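Local coordinates for perosamine synthetase (Caulobacter crescentus, PDB 3BN1), which catalyses the pyridoxal 5'-phosphate-dependent transfer of an amino group from L-glutamate to GDP-4-keto-6-deoxy-D-mannose, giving GDP-perosamine for O-antigen synthesis, at the interface of chains A and B. Numbering follows the deposited sequence. Chains: chain A/B, Perosamine synthetase.

Contact 1: the interface of chains A and B. Residues chain A 89, 321, 326-328; chain B 223-225.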
# COMPACT_ATOMS: atom_id res chain seq x y z
N ILE A 89 4.27 15.90 3.48
CA ILE A 89 2.98 15.86 4.09
C ILE A 89 2.55 14.54 4.66
O ILE A 89 1.66 14.52 5.54
CB ILE A 89 1.92 16.25 3.10
CG1 ILE A 89 0.64 16.69 3.83
CG2 ILE A 89 1.77 15.11 2.08
CD1 ILE A 89 -0.36 17.41 2.89
N HIS A 321 6.65 22.75 1.28
CA HIS A 321 5.83 23.86 1.77
C HIS A 321 5.45 23.49 3.16
O HIS A 321 5.00 22.36 3.37
CB HIS A 321 4.51 24.04 0.98
CG HIS A 321 4.71 24.33 -0.46
ND1 HIS A 321 5.74 25.12 -0.92
CD2 HIS A 321 4.06 23.88 -1.56
CE1 HIS A 321 5.72 25.15 -2.24
NE2 HIS A 321 4.70 24.42 -2.66
N MET A 326 -0.73 24.95 3.66
CA MET A 326 -1.50 24.30 2.62
C MET A 326 -2.89 23.98 3.14
O MET A 326 -3.04 23.84 4.34
CB MET A 326 -0.77 23.08 2.06
CG MET A 326 0.47 23.48 1.29
SD MET A 326 1.25 22.09 0.57
CE MET A 326 1.81 21.17 1.98
N PRO A 327 -3.90 23.82 2.26
CA PRO A 327 -5.27 23.62 2.72
C PRO A 327 -5.52 22.58 3.80
O PRO A 327 -6.25 22.82 4.77
CB PRO A 327 -6.00 23.24 1.44
CG PRO A 327 -5.25 24.01 0.37
CD PRO A 327 -3.83 24.05 0.81
N PRO A 328 -4.94 21.41 3.67
CA PRO A 328 -5.28 20.43 4.68
C PRO A 328 -4.90 20.80 6.11
O PRO A 328 -5.56 20.34 7.04
CB PRO A 328 -4.65 19.12 4.18
CG PRO A 328 -4.13 19.39 2.93
CD PRO A 328 -4.12 20.84 2.58
N TYR B 223 3.82 19.86 -5.98
CA TYR B 223 4.25 20.27 -4.63
C TYR B 223 3.16 20.89 -3.75
O TYR B 223 3.38 21.19 -2.57
CB TYR B 223 5.54 21.10 -4.61
CG TYR B 223 6.64 20.50 -5.48
CD1 TYR B 223 7.13 19.20 -5.24
CD2 TYR B 223 7.14 21.20 -6.58
CE1 TYR B 223 8.10 18.62 -6.08
CE2 TYR B 223 8.13 20.62 -7.41
CZ TYR B 223 8.58 19.34 -7.16
OH TYR B 223 9.52 18.77 -7.98
N TRP B 224 1.99 21.05 -4.34
CA TRP B 224 0.90 21.67 -3.62
C TRP B 224 -0.16 20.61 -3.36
O TRP B 224 -0.64 19.94 -4.29
CB TRP B 224 0.29 22.73 -4.50
CG TRP B 224 -0.65 23.48 -3.74
CD1 TRP B 224 -1.99 23.43 -3.82
CD2 TRP B 224 -0.33 24.50 -2.79
NE1 TRP B 224 -2.55 24.33 -2.95
CE2 TRP B 224 -1.55 25.02 -2.32
CE3 TRP B 224 0.87 25.03 -2.31
CZ2 TRP B 224 -1.60 26.01 -1.32
CZ3 TRP B 224 0.83 26.05 -1.39
CH2 TRP B 224 -0.40 26.50 -0.86
N PHE B 225 -0.55 20.49 -2.09
CA PHE B 225 -1.53 19.49 -1.66
C PHE B 225 -2.85 20.04 -1.14
O PHE B 225 -2.93 20.47 -0.02
CB PHE B 225 -0.88 18.63 -0.58
CG PHE B 225 0.37 17.94 -1.05
CD1 PHE B 225 1.50 18.67 -1.35
CD2 PHE B 225 0.33 16.57 -1.31
CE1 PHE B 225 2.61 18.06 -1.82
CE2 PHE B 225 1.47 15.91 -1.75
CZ PHE B 225 2.60 16.67 -2.04
O HOH W 1 5.41 20.93 -0.86
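B:Trp224 and B:Phe225 press against A:Met326, A:Pro327 and A:Ile89 in the homodimer interface of this DegT/DnrJ/EryC1-family aminotransferase, where a loop of chain B meets the start of the 3-10 helix 327-332 of chain A. Aromatic and apolar contacts dominate. A:Met326 lays its CG over one face of the B:Trp224 six-membered ring, 3.8 Å from the centroid and offset toward the rim. B:Trp224 has CG anti to its backbone N (chi1 -172°), a setting that turns the indole toward A:Met326 and lets CZ2 meet A:Pro327 CD at 3.7 Å. The rigid pyrrolidine suits a broad, flat indole. A:Met326, bent at its last torsion, runs beside B:Phe225, and the flexible thioether fits between the two aromatic groups. On the B:Phe225 side chain, A:Ile89 CD1 touches CB at 3.7 Å while its CG2 reaches CE2, so both branches of the isoleucine are used.

The poorly ordered A:His321 imidazole sits beyond the CE3 edge of the indole, its NE2 near the indole plane and the two ring planes 58° apart. Among polar links, water 1 joins A:His321 N (3.1 Å) to B:Tyr223 O (2.7 Å). B:Phe225 N makes a weak hydrogen bond of 3.6 Å to A:Met326 SD.

Contact 2: the interface of chains A and B. Residues chain A 16, 191-192, 241; chain B 28, 31, 33, 237.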
# COMPACT_ATOMS: atom_id res chain seq x y z
N LEU A 16 20.50 1.41 -10.17
CA LEU A 16 20.36 -0.02 -9.96
C LEU A 16 21.62 -0.66 -10.55
O LEU A 16 21.60 -1.27 -11.60
CB LEU A 16 19.09 -0.47 -10.66
CG LEU A 16 17.80 0.36 -10.44
CD1 LEU A 16 16.61 -0.24 -11.18
CD2 LEU A 16 17.47 0.45 -8.96
N THR A 191 16.18 2.57 -3.13
CA THR A 191 14.84 2.51 -3.64
C THR A 191 14.46 1.05 -3.96
O THR A 191 15.33 0.25 -4.32
CB THR A 191 14.71 3.30 -4.95
OG1 THR A 191 13.33 3.32 -5.35
CG2 THR A 191 15.59 2.61 -6.05
N THR A 192 13.18 0.75 -3.79
CA THR A 192 12.52 -0.51 -4.18
C THR A 192 11.40 -0.11 -5.18
O THR A 192 10.44 -0.86 -5.35
CB THR A 192 11.91 -1.30 -3.02
OG1 THR A 192 10.84 -0.57 -2.41
CG2 THR A 192 13.00 -1.61 -1.96
N ILE A 241 14.81 -6.00 -4.89
CA ILE A 241 15.47 -4.77 -5.29
C ILE A 241 16.08 -4.11 -4.06
O ILE A 241 17.25 -3.62 -4.03
CB ILE A 241 14.52 -3.78 -6.01
CG1 ILE A 241 13.93 -4.42 -7.30
CG2 ILE A 241 15.36 -2.46 -6.29
CD1 ILE A 241 12.83 -3.62 -8.07
N MET B 28 13.20 -3.08 -15.42
CA MET B 28 14.49 -3.18 -14.76
C MET B 28 15.53 -2.50 -15.63
O MET B 28 16.21 -1.59 -15.18
CB MET B 28 14.92 -4.64 -14.57
CG MET B 28 14.26 -5.52 -13.44
SD MET B 28 13.93 -4.61 -11.90
CE MET B 28 15.56 -4.61 -11.09
N THR B 31 15.19 1.24 -15.89
CA THR B 31 15.12 1.86 -14.58
C THR B 31 13.76 2.40 -14.11
O THR B 31 13.67 2.96 -13.03
CB THR B 31 16.39 2.46 -13.92
OG1 THR B 31 16.33 3.89 -13.97
CG2 THR B 31 17.65 1.96 -14.59
N ILE B 33 11.02 1.43 -12.39
CA ILE B 33 10.51 0.48 -11.40
C ILE B 33 9.54 1.07 -10.37
O ILE B 33 9.08 0.36 -9.49
CB ILE B 33 11.71 -0.24 -10.71
CG1 ILE B 33 12.48 0.74 -9.80
CG2 ILE B 33 12.53 -0.92 -11.85
CD1 ILE B 33 13.49 0.17 -8.78
N ILE B 237 6.33 -2.12 -12.37
CA ILE B 237 6.57 -3.57 -12.37
C ILE B 237 5.31 -4.40 -12.12
O ILE B 237 5.01 -5.35 -12.86
CB ILE B 237 7.66 -3.92 -11.39
CG1 ILE B 237 9.00 -3.46 -11.97
CG2 ILE B 237 7.63 -5.45 -11.08
CD1 ILE B 237 10.09 -3.64 -10.95
O HOH W 2 9.36 -2.00 -7.85
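A:Ile241 and B:Ile237, which touch across the interface, have helical backbones in copies of helix 236-247, whereas B:Ile33 (phi/psi -107/-4°) and A:Leu16 lie on loops. A:Ile241 also meets B:Ile33, which in turn meets A:Leu16. The patch is a small hydrophobic part of the dimer interface of this DegT/DnrJ/EryC1 aminotransferase, lined mainly by branched aliphatic side chains.

B:Ile33 is the hub. Its CG1 lies between the backbone N and the carbonyl carbon (chi1 70°), the more hindered setting, and the chain then extends to carry CD1 across to chain A. There the methyl meets A:Ile241 CD1 at 3.9 Å, tip to tip, and A:Leu16 CD1 at 4.0 Å. A:Ile241 holds CG1 beside its backbone N and runs out extended, which brings the same CD1 within 4.0 Å of B:Ile237 CD1. Long, beta-branched isoleucine suits these places because it reaches across while its second branch fills the flank, as CG2 of A:Ile241 does against B:Ile33 CD1.

B:Met28, near the C-terminal end of helix 20-30, is bent at two torsions and brings CE to 4.1 Å from A:Ile241 CG1; its pliant thioether can follow the isoleucine surface. A:Leu16 CD1 passes poorly ordered B:Thr31, 3.9 Å from B:Thr31 CB, the two side chains running antiparallel. Beside this apolar group, water 2 bridges two backbone carbonyl oxygens, 3.0 Å from A:Thr192 O and 2.9 Å from B:Ile33 O.

Contact 3: the interface of chains A and B. Residues chain A 215, 227-229; chain B 93, 97, 328-329.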
# COMPACT_ATOMS: atom_id res chain seq x y z
N GLN A 215 -2.98 -7.81 7.32
CA GLN A 215 -4.44 -7.78 7.35
C GLN A 215 -5.00 -8.11 8.71
O GLN A 215 -6.16 -8.46 8.78
CB GLN A 215 -5.07 -8.67 6.31
CG GLN A 215 -4.69 -8.29 4.86
CD GLN A 215 -5.63 -7.30 4.23
OE1 GLN A 215 -6.21 -6.48 4.94
NE2 GLN A 215 -5.94 -7.47 2.93
N ILE A 227 -8.07 -8.56 14.97
CA ILE A 227 -8.22 -7.10 14.99
C ILE A 227 -8.40 -6.59 13.56
O ILE A 227 -8.24 -7.35 12.59
CB ILE A 227 -6.91 -6.43 15.42
CG1 ILE A 227 -5.80 -6.97 14.54
CG2 ILE A 227 -6.60 -6.66 16.86
CD1 ILE A 227 -4.50 -6.32 14.84
N VAL A 228 -8.64 -5.28 13.46
CA VAL A 228 -8.77 -4.67 12.14
C VAL A 228 -7.36 -4.30 11.71
O VAL A 228 -6.71 -3.63 12.48
CB VAL A 228 -9.56 -3.39 12.20
CG1 VAL A 228 -9.40 -2.64 10.84
CG2 VAL A 228 -10.97 -3.71 12.49
N GLY A 229 -6.87 -4.82 10.58
CA GLY A 229 -5.52 -4.53 10.08
C GLY A 229 -5.62 -3.95 8.68
O GLY A 229 -6.68 -3.38 8.27
N ASN B 93 -13.45 -3.88 6.53
CA ASN B 93 -12.42 -2.98 7.03
C ASN B 93 -12.35 -1.70 6.20
O ASN B 93 -12.21 -0.56 6.75
CB ASN B 93 -11.07 -3.69 6.97
CG ASN B 93 -10.89 -4.69 8.07
OD1 ASN B 93 -11.71 -4.75 8.99
ND2 ASN B 93 -9.80 -5.49 8.00
N TYR B 97 -12.14 1.98 7.70
CA TYR B 97 -11.06 2.94 7.57
C TYR B 97 -11.68 4.34 7.32
O TYR B 97 -11.08 5.34 7.68
CB TYR B 97 -10.27 2.63 6.32
CG TYR B 97 -9.58 1.27 6.32
CD1 TYR B 97 -9.18 0.64 7.49
CD2 TYR B 97 -9.19 0.72 5.11
CE1 TYR B 97 -8.54 -0.61 7.45
CE2 TYR B 97 -8.61 -0.52 5.06
CZ TYR B 97 -8.19 -1.14 6.23
OH TYR B 97 -7.57 -2.38 6.08
N PRO B 328 -13.24 -8.47 15.48
CA PRO B 328 -13.47 -7.09 15.08
C PRO B 328 -14.92 -6.73 14.82
O PRO B 328 -15.27 -5.56 14.83
CB PRO B 328 -12.69 -6.96 13.74
CG PRO B 328 -11.74 -8.02 13.82
CD PRO B 328 -12.45 -9.15 14.44
N TYR B 329 -15.76 -7.72 14.54
CA TYR B 329 -17.08 -7.30 14.08
C TYR B 329 -18.17 -8.05 14.80
O TYR B 329 -19.32 -8.09 14.33
CB TYR B 329 -17.27 -7.41 12.53
CG TYR B 329 -16.36 -6.45 11.75
CD1 TYR B 329 -16.44 -5.07 11.98
CD2 TYR B 329 -15.31 -6.91 10.97
CE1 TYR B 329 -15.59 -4.16 11.34
CE2 TYR B 329 -14.41 -6.01 10.33
CZ TYR B 329 -14.58 -4.63 10.50
OH TYR B 329 -13.71 -3.69 9.96
O HOH W 3 -8.46 -7.27 9.98
O HOH W 4 -8.26 -5.14 5.38
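Helix 90-97 of chain B meets the loop 227-229 of chain A through B:Tyr97 and B:Asn93, in the dimer interface of this aminotransferase. The phenol of B:Tyr97 donates from OH to A:Gly229 O (2.6 Å), in the carbonyl plane and on a lone pair, with a C=O...O angle of 138°; the carbonyl oxygen in turn lies at the edge of the tyrosine ring. A long, rigid phenol suits this reach from helix to backbone.

B:Asn93 keeps CG beside its backbone N (chi1 -76°), which points the amide off the helix toward chain A. A:Val228 and B:Asn93 run antiparallel past one another, and the compact, branched valine packs against the amide with both methyls, CG1 3.8 Å from the amide carbon CG. CG2 also lies near B:Pro328 CB. The amide's orientation is probably fixed by B:Tyr329, whose OH donates to a lone pair of B:Asn93 OD1 (2.5 Å), leaving ND2 directed to two waters. Water 3 lies 3.0 Å from ND2 and is also held by A:Gln215 O, A:Ile227 O and A:Gly229 N; water 4 joins ND2 to A:Gln215 OE1 and B:Tyr97 OH. Asparagine suits the place by both accepting and donating. In the fold, helix 90-97 and the 3-10 helix 327-332 of one subunit together receive the 227-229 loop of the other.

For the copies given, the C-alpha centres of contact 1 and contact 2 lie about 28 Å apart, those of contact 1 and contact 3 about 30 Å, and those of contact 2 and contact 3 about 32 Å. With the chains exchanged, however, contact 3 adjoins contact 1: both use Pro328 of the 3-10 helix 327-332, both draw on the stretch holding residues 89, 93 and 97, and they face neighbouring partner segments, 223-225 and 227-229. The two patches thus form one continuous surface, repeated about the two-fold. Contact 2 adds helices 20-30 and 236-247. With their twins, the contacts may together set the orientation of the subunits.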